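Local coordinates for protein chitosanase (PDB 6X2Q) that probably hydrolyses chitosan as a family 46 glycoside hydrolase, and holds a bound chain of glucosamine units in this crystal, at residues 215-220 with 227-232; 19-24 with 236-241. One frame throughout, in Å; residues are numbered along the deposited sequence.

Interaction 1: residues 215-220 with 227-232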
loop_
_atom_site.group_PDB
_atom_site.type_symbol
_atom_site.label_atom_id
_atom_site.label_comp_id
_atom_site.label_asym_id
_atom_site.label_seq_id
_atom_site.Cartn_x
_atom_site.Cartn_y
_atom_site.Cartn_z
ATOM N N MET A 215 3.884 9.840 11.862
ATOM C CA MET A 215 3.672 10.617 13.078
ATOM C C MET A 215 4.791 11.633 13.289
ATOM O O MET A 215 4.542 12.760 13.735
ATOM C CB MET A 215 3.557 9.681 14.289
ATOM C CG MET A 215 3.267 10.396 15.591
ATOM S SD MET A 215 1.586 11.058 15.639
ATOM C CE MET A 215 0.623 9.570 15.926
ATOM N N LYS A 216 6.034 11.246 12.991
ATOM C CA LYS A 216 7.160 12.161 13.130
ATOM C C LYS A 216 6.982 13.380 12.216
ATOM O O LYS A 216 7.111 14.532 12.661
ATOM C CB LYS A 216 8.460 11.403 12.837
ATOM C CG LYS A 216 9.752 12.219 12.954
ATOM C CD LYS A 216 10.940 11.543 12.224
ATOM C CE LYS A 216 10.964 11.856 10.702
ATOM N NZ LYS A 216 12.256 11.450 10.030
ATOM N N LEU A 217 6.634 13.142 10.939
ATOM C CA LEU A 217 6.349 14.248 10.027
ATOM C C LEU A 217 5.220 15.119 10.559
ATOM O O LEU A 217 5.271 16.350 10.455
ATOM C CB LEU A 217 5.999 13.727 8.625
ATOM C CG LEU A 217 7.069 12.890 7.917
ATOM C CD1 LEU A 217 6.626 12.477 6.529
ATOM C CD2 LEU A 217 8.387 13.651 7.851
ATOM N N LEU A 218 4.185 14.500 11.131
ATOM C CA LEU A 218 3.089 15.293 11.669
ATOM C C LEU A 218 3.555 16.134 12.853
ATOM O O LEU A 218 3.231 17.323 12.937
ATOM C CB LEU A 218 1.921 14.390 12.061
ATOM C CG LEU A 218 0.748 15.090 12.759
ATOM C CD1 LEU A 218 0.178 16.217 11.880
ATOM C CD2 LEU A 218 -0.341 14.081 13.102
ATOM N N LYS A 219 4.355 15.550 13.756
ATOM C CA LYS A 219 4.798 16.305 14.930
ATOM C C LYS A 219 5.782 17.415 14.575
ATOM O O LYS A 219 5.879 18.409 15.302
ATOM C CB LYS A 219 5.427 15.374 15.967
ATOM C CG LYS A 219 4.453 14.953 17.055
ATOM C CD LYS A 219 4.603 13.492 17.386
ATOM C CE LYS A 219 5.863 13.243 18.185
ATOM N NZ LYS A 219 5.767 11.920 18.893
ATOM N N GLN A 220 6.544 17.259 13.499
ATOM C CA GLN A 220 7.451 18.304 13.058
ATOM C C GLN A 220 6.771 19.347 12.181
ATOM O O GLN A 220 7.448 20.231 11.646
ATOM C CB GLN A 220 8.631 17.690 12.315
ATOM C CG GLN A 220 9.478 16.805 13.190
ATOM C CD GLN A 220 10.533 16.088 12.401
ATOM O OE1 GLN A 220 10.363 15.838 11.205
ATOM N NE2 GLN A 220 11.630 15.742 13.056
ATOM N N PRO A 227 10.200 19.562 0.722
ATOM C CA PRO A 227 11.553 19.025 0.841
ATOM C C PRO A 227 12.400 19.900 1.745
ATOM O O PRO A 227 12.074 21.077 1.958
ATOM C CB PRO A 227 12.068 19.051 -0.604
ATOM C CG PRO A 227 11.341 20.198 -1.226
ATOM C CD PRO A 227 9.985 20.257 -0.561
ATOM N N PRO A 228 13.487 19.355 2.320
ATOM C CA PRO A 228 13.811 17.926 2.203
ATOM C C PRO A 228 13.039 17.103 3.226
ATOM O O PRO A 228 12.699 17.615 4.296
ATOM C CB PRO A 228 15.310 17.881 2.482
ATOM C CG PRO A 228 15.514 19.001 3.453
ATOM C CD PRO A 228 14.525 20.092 3.064
ATOM N N ILE A 229 12.731 15.852 2.886
ATOM C CA ILE A 229 12.071 14.936 3.804
ATOM C C ILE A 229 13.073 13.868 4.205
ATOM O O ILE A 229 13.689 13.226 3.344
ATOM C CB ILE A 229 10.807 14.314 3.190
ATOM C CG1 ILE A 229 9.757 15.401 2.958
ATOM C CG2 ILE A 229 10.243 13.240 4.120
ATOM C CD1 ILE A 229 8.403 14.873 2.494
ATOM N N ARG A 230 13.248 13.699 5.511
ATOM C CA ARG A 230 14.114 12.671 6.071
ATOM C C ARG A 230 13.250 11.487 6.489
ATOM O O ARG A 230 12.326 11.644 7.296
ATOM C CB ARG A 230 14.908 13.222 7.258
ATOM C CG ARG A 230 15.897 12.236 7.869
ATOM C CD ARG A 230 15.955 12.386 9.398
ATOM N NE ARG A 230 17.331 12.401 9.890
ATOM C CZ ARG A 230 17.904 11.402 10.555
ATOM N NH1 ARG A 230 17.222 10.290 10.827
ATOM N NH2 ARG A 230 19.165 11.514 10.945
ATOM N N ILE A 231 13.528 10.319 5.916
ATOM C CA ILE A 231 12.909 9.062 6.319
ATOM C C ILE A 231 14.014 8.117 6.769
ATOM O O ILE A 231 14.981 7.900 6.032
ATOM C CB ILE A 231 12.097 8.431 5.172
ATOM C CG1 ILE A 231 11.006 9.389 4.685
ATOM C CG2 ILE A 231 11.466 7.135 5.639
ATOM C CD1 ILE A 231 9.909 9.649 5.733
ATOM N N SER A 232 13.870 7.543 7.971
ATOM C CA SER A 232 14.860 6.584 8.460
ATOM C C SER A 232 14.202 5.413 9.181
ATOM O O SER A 232 14.759 4.877 10.146
ATOM C CB SER A 232 15.879 7.253 9.386
ATOM O OG SER A 232 15.245 8.147 10.274
HETATM O O HOH W 1 11.530 8.432 9.694
#
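Leu217 lays its CD2 methyl against CG2 of Ile229 at 4.2 Å, the two side chains crossing at about a right angle. CD1 of Leu217 reaches Ile231, two residues on in the strand, 4.4 Å from its CD1, so that one forked leucine serves two buried isoleucines. The preceding residue, Lys216, makes the polar half of the contact. It starts out with CG anti to its backbone N (chi1 -179°) and bends at chi3, and NZ of Lys216 donates to Arg230 O at 2.7 Å from above the carbonyl plane. Lys216 NZ also donates to a water 3.1 Å away, which in turn accepts from Ser232 N and so ties the lysine to the residue that follows the strand. An alanine in place of Lys216 would probably leave Arg230 O without this donor and the water held less firmly. Arg230 O lies on the edge of the strand turned away from strand 238-240. Residues 215-219, the end of helix 209-219, run at 145° to strand 229-231 and flank that outer edge of a two-stranded antiparallel hairpin.

Interaction 2: residues 19-24 with 236-241. Unlike the reference sequence in segment 19-24: Ala19 (reference Glu).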
loop_
_atom_site.group_PDB
_atom_site.type_symbol
_atom_site.label_atom_id
_atom_site.label_comp_id
_atom_site.label_asym_id
_atom_site.label_seq_id
_atom_site.Cartn_x
_atom_site.Cartn_y
_atom_site.Cartn_z
ATOM N N ALA A 19 8.211 -0.057 2.893
ATOM C CA ALA A 19 7.964 -1.465 2.649
ATOM C C ALA A 19 9.230 -2.246 2.326
ATOM O O ALA A 19 9.320 -3.424 2.672
ATOM C CB ALA A 19 6.961 -1.617 1.507
ATOM N N ASN A 20 10.213 -1.622 1.668
ATOM C CA ASN A 20 11.368 -2.344 1.141
ATOM C C ASN A 20 12.700 -1.687 1.472
ATOM O O ASN A 20 13.731 -2.130 0.956
ATOM C CB ASN A 20 11.247 -2.493 -0.376
ATOM C CG ASN A 20 10.022 -3.277 -0.779
ATOM O OD1 ASN A 20 9.337 -2.929 -1.739
ATOM N ND2 ASN A 20 9.724 -4.338 -0.026
ATOM N N ASN A 21 12.698 -0.627 2.285
ATOM C CA ASN A 21 13.907 0.108 2.676
ATOM C C ASN A 21 14.698 0.647 1.481
ATOM O O ASN A 21 15.931 0.727 1.519
ATOM C CB ASN A 21 14.813 -0.745 3.566
ATOM C CG ASN A 21 15.739 0.106 4.426
ATOM O OD1 ASN A 21 15.453 1.278 4.684
ATOM N ND2 ASN A 21 16.860 -0.472 4.853
ATOM N N THR A 22 13.995 1.067 0.422
ATOM C CA THR A 22 14.696 1.689 -0.696
ATOM C C THR A 22 13.712 2.590 -1.411
ATOM O O THR A 22 12.540 2.215 -1.537
ATOM C CB THR A 22 15.276 0.651 -1.679
ATOM O OG1 THR A 22 15.705 1.308 -2.880
ATOM C CG2 THR A 22 14.237 -0.393 -2.061
ATOM N N PRO A 23 14.134 3.759 -1.905
ATOM C CA PRO A 23 13.202 4.614 -2.650
ATOM C C PRO A 23 12.907 4.113 -4.057
ATOM O O PRO A 23 11.987 4.641 -4.690
ATOM C CB PRO A 23 13.919 5.966 -2.679
ATOM C CG PRO A 23 15.367 5.589 -2.697
ATOM C CD PRO A 23 15.496 4.319 -1.888
ATOM N N GLU A 24 13.621 3.101 -4.522
ATOM C CA GLU A 24 13.359 2.519 -5.863
ATOM C C GLU A 24 12.148 1.584 -5.802
ATOM O O GLU A 24 12.175 0.650 -5.037
ATOM C CB GLU A 24 14.588 1.807 -6.422
ATOM N N ASP A 236 18.398 3.161 8.156
ATOM C CA ASP A 236 19.037 3.886 7.064
ATOM C C ASP A 236 18.362 5.235 6.848
ATOM O O ASP A 236 17.130 5.325 6.821
ATOM C CB ASP A 236 18.978 3.062 5.784
ATOM C CG ASP A 236 19.580 1.698 5.956
ATOM O OD1 ASP A 236 20.779 1.539 5.651
ATOM O OD2 ASP A 236 18.851 0.792 6.412
ATOM N N VAL A 237 19.166 6.282 6.686
ATOM C CA VAL A 237 18.645 7.636 6.529
ATOM C C VAL A 237 18.531 7.951 5.047
ATOM O O VAL A 237 19.502 7.799 4.294
ATOM C CB VAL A 237 19.534 8.665 7.243
ATOM C CG1 VAL A 237 18.965 10.067 7.072
ATOM C CG2 VAL A 237 19.644 8.324 8.711
ATOM N N PHE A 238 17.339 8.379 4.629
ATOM C CA PHE A 238 17.075 8.783 3.255
ATOM C C PHE A 238 16.617 10.228 3.255
ATOM O O PHE A 238 15.768 10.609 4.068
ATOM C CB PHE A 238 16.000 7.914 2.604
ATOM C CG PHE A 238 16.473 6.554 2.229
ATOM C CD1 PHE A 238 17.265 6.373 1.104
ATOM C CD2 PHE A 238 16.133 5.449 3.000
ATOM C CE1 PHE A 238 17.707 5.112 0.751
ATOM C CE2 PHE A 238 16.575 4.186 2.653
ATOM C CZ PHE A 238 17.366 4.022 1.528
ATOM N N ILE A 239 17.175 11.026 2.355
ATOM C CA ILE A 239 16.717 12.391 2.129
ATOM C C ILE A 239 16.009 12.410 0.782
ATOM O O ILE A 239 16.591 12.034 -0.246
ATOM C CB ILE A 239 17.871 13.406 2.178
ATOM C CG1 ILE A 239 18.535 13.385 3.551
ATOM C CG2 ILE A 239 17.335 14.804 1.937
ATOM C CD1 ILE A 239 17.665 13.970 4.664
ATOM N N LEU A 240 14.746 12.828 0.793
ATOM C CA LEU A 240 13.876 12.803 -0.369
ATOM C C LEU A 240 13.476 14.218 -0.756
ATOM O O LEU A 240 13.370 15.093 0.110
ATOM C CB LEU A 240 12.619 11.971 -0.099
ATOM C CG LEU A 240 12.931 10.602 0.503
ATOM C CD1 LEU A 240 11.657 9.897 0.860
ATOM C CD2 LEU A 240 13.758 9.781 -0.470
ATOM N N PRO A 241 13.251 14.481 -2.051
ATOM C CA PRO A 241 13.332 13.503 -3.145
ATOM C C PRO A 241 14.775 13.149 -3.515
ATOM O O PRO A 241 15.675 13.968 -3.321
ATOM C CB PRO A 241 12.629 14.217 -4.307
ATOM C CG PRO A 241 12.849 15.686 -4.031
ATOM C CD PRO A 241 12.884 15.830 -2.525
#
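Pro23 and Phe238 make the tight part of this contact. Pro23 CD comes within 3.5 Å of Phe238 CE1, approaching the ring obliquely, and the two side chains cross at about a right angle. Asn21 closes on the same ring from two residues earlier in the loop: its backbone O lies 3.6 Å from Phe238 CZ, while its side-chain OD1 sits in the ring plane at the edge, 3.7 Å from CE2, with the amide turned almost perpendicular to the ring (89°). The Phe238 side chain also touches Ile17 of helix 5-20. The chain turns as it leaves that helix. Asn21 adopts a left-handed backbone conformation, with positive phi, and Thr22 next to it forms an ST turn, its OG1 accepting from Glu24 N at 3.2 Å; Thr22 O in addition accepts from Ser16 OG, back on the helix. Toward solvent the contact thins to one polar link. Asn21 ND2 donates to OD2 of the exposed Asp236 at 2.8 Å in a nearly straight bond (172°) that lies in the amide plane but meets the carboxylate from above its own plane. Packing is looser at the buried end too, where Pro23 CB stands 4.4 Å from Leu240 CD2; there Leu240 of the hairpin strand 238-240 also touches Leu10 and Ile14 of helix 5-20.

In the fold
Interactions 1 and 2 meet the same C-terminal two-stranded sheet through different strands, with centres about 13 Å apart. Along the chain, 215-220 and 227-232 are separated by a short loop, and both fall inside the long excursion of 211 residues that interaction 2 closes between 19-24 and 236-241. Strands 229-231 and 238-240 follow one another and are joined by probable backbone hydrogen bonds, Ile231 O to Phe238 N and Ile229 O to Leu240 N. Both strands also set side chains on helix 5-20. The hairpin therefore links helix 209-219 to the start of the chain. No residue of either contact lines the sugar site; in interaction 2 the Thr22 side chain lies about 12 Å from a bound glucosamine.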